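Local coordinates for protein 3-hydroxy-3-methylglutaryl-CoA lyase (Acinetobacter baumannii, PDB 6NDS) that is a TIM-barrel protein of the HMGL-like family that binds a zinc ion and coenzyme A, at residues A[202-206]-A[207-211]. Residues are numbered along the deposited sequence; the frame is centred on the assembly and turned at random.
Sequences HVLSL and ISPEQ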
loop_
_atom_site.group_PDB
_atom_site.type_symbol
_atom_site.label_atom_id
_atom_site.label_comp_id
_atom_site.label_asym_id
_atom_site.label_seq_id
_atom_site.Cartn_x
_atom_site.Cartn_y
_atom_site.Cartn_z
ATOM N N HIS A 202 20.134 2.654 -13.065
ATOM C CA HIS A 202 20.730 2.943 -14.363
ATOM C C HIS A 202 20.525 4.403 -14.746
ATOM O O HIS A 202 21.454 5.056 -15.235
ATOM C CB HIS A 202 20.157 2.016 -15.433
ATOM C CG HIS A 202 20.748 2.238 -16.792
ATOM N ND1 HIS A 202 21.960 1.704 -17.174
ATOM C CD2 HIS A 202 20.307 2.961 -17.848
ATOM C CE1 HIS A 202 22.230 2.071 -18.414
ATOM N NE2 HIS A 202 21.242 2.832 -18.847
ATOM N N VAL A 203 19.324 4.940 -14.520
ATOM C CA VAL A 203 19.087 6.326 -14.901
ATOM C C VAL A 203 19.937 7.264 -14.052
ATOM O O VAL A 203 20.420 8.289 -14.548
ATOM C CB VAL A 203 17.584 6.662 -14.830
ATOM C CG1 VAL A 203 17.357 8.127 -15.099
ATOM C CG2 VAL A 203 16.827 5.844 -15.860
ATOM N N LEU A 204 20.178 6.922 -12.782
ATOM C CA LEU A 204 21.074 7.730 -11.951
ATOM C C LEU A 204 22.544 7.636 -12.363
ATOM O O LEU A 204 23.377 8.318 -11.757
ATOM C CB LEU A 204 20.920 7.345 -10.476
ATOM C CG LEU A 204 19.582 7.807 -9.884
ATOM C CD1 LEU A 204 19.411 7.317 -8.445
ATOM C CD2 LEU A 204 19.423 9.330 -9.963
ATOM N N SER A 205 22.896 6.815 -13.353
ATOM C CA SER A 205 24.210 6.927 -13.973
ATOM C C SER A 205 24.229 7.956 -15.095
ATOM O O SER A 205 25.307 8.276 -15.611
ATOM C CB SER A 205 24.663 5.569 -14.518
ATOM O OG SER A 205 24.010 5.273 -15.740
ATOM N N LEU A 206 23.061 8.463 -15.491
ATOM C CA LEU A 206 22.908 9.501 -16.504
ATOM C C LEU A 206 22.609 10.868 -15.909
ATOM O O LEU A 206 23.115 11.878 -16.408
ATOM C CB LEU A 206 21.781 9.137 -17.477
ATOM C CG LEU A 206 21.890 7.814 -18.234
ATOM C CD1 LEU A 206 20.582 7.506 -18.950
ATOM C CD2 LEU A 206 23.045 7.865 -19.220
ATOM N N ILE A 207 21.770 10.928 -14.873
ATOM C CA ILE A 207 21.390 12.178 -14.231
ATOM C C ILE A 207 21.519 12.009 -12.721
ATOM O O ILE A 207 21.743 10.910 -12.212
ATOM C CB ILE A 207 19.964 12.630 -14.609
ATOM C CG1 ILE A 207 18.931 11.594 -14.156
ATOM C CG2 ILE A 207 19.858 12.883 -16.125
ATOM C CD1 ILE A 207 17.492 12.000 -14.461
ATOM N N SER A 208 21.372 13.122 -12.010
ATOM C CA SER A 208 21.614 13.168 -10.578
ATOM C C SER A 208 20.313 13.046 -9.798
ATOM O O SER A 208 19.218 13.217 -10.349
ATOM C CB SER A 208 22.319 14.476 -10.205
ATOM O OG SER A 208 21.374 15.519 -10.080
ATOM N N PRO A 209 20.394 12.740 -8.498
ATOM C CA PRO A 209 19.171 12.708 -7.681
ATOM C C PRO A 209 18.457 14.046 -7.607
ATOM O O PRO A 209 17.264 14.076 -7.291
ATOM C CB PRO A 209 19.683 12.275 -6.301
ATOM C CG PRO A 209 20.954 11.533 -6.590
ATOM C CD PRO A 209 21.570 12.248 -7.757
ATOM N N GLU A 210 19.146 15.160 -7.872
ATOM C CA GLU A 210 18.432 16.425 -7.944
ATOM C C GLU A 210 17.628 16.567 -9.231
ATOM O O GLU A 210 16.783 17.460 -9.321
ATOM C CB GLU A 210 19.410 17.597 -7.808
ATOM N N GLN A 211 17.861 15.703 -10.221
ATOM C CA GLN A 211 17.232 15.826 -11.528
ATOM C C GLN A 211 16.145 14.795 -11.801
ATOM O O GLN A 211 15.310 15.027 -12.680
ATOM C CB GLN A 211 18.302 15.730 -12.630
ATOM C CG GLN A 211 19.239 16.942 -12.634
ATOM C CD GLN A 211 20.521 16.749 -13.439
ATOM O OE1 GLN A 211 21.143 15.683 -13.423
ATOM N NE2 GLN A 211 20.935 17.805 -14.128
#
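The side chains of Ile207 and Val203 run alongside each other in the same direction, the CG1 methyl of Val203 set against both CG1 and CD1 of Ile207, 3.9 Å from each. Ile207 reaches this place because its CG1 sits between its own backbone N and carbonyl carbon (chi1 62°); from there the extended chain runs beside the valine, with CG1 also passing 3.6 Å from Val203 O. That same carbonyl joins the two backbones: Ile207 N donates a hydrogen bond to Val203 O at 3.0 Å, while Leu206 N is a second donor to it. Further along the turn, the bump is the CD2 branch of Leu204, which fits into the bend between Ile207 and Pro209, 3.6 Å from Ile207 O and 4.2 Å from Pro209 CD. Leu204 CA also makes a C-H...O contact with Ile207 O (CA to O 3.3 Å). Beyond the proline, Gln211 folds back and its OE1 accepts a hydrogen bond from Ser208 N at 2.9 Å on a lone pair, bridging the bend 208-211. Leu212 lies against Val203, Leu204 and Ile207, and Leu175 of helix 164-176 also meets Ile207. The arrangement is a helix-to-strand turn of a TIM barrel, leading helix 193-203 into strand 212-216.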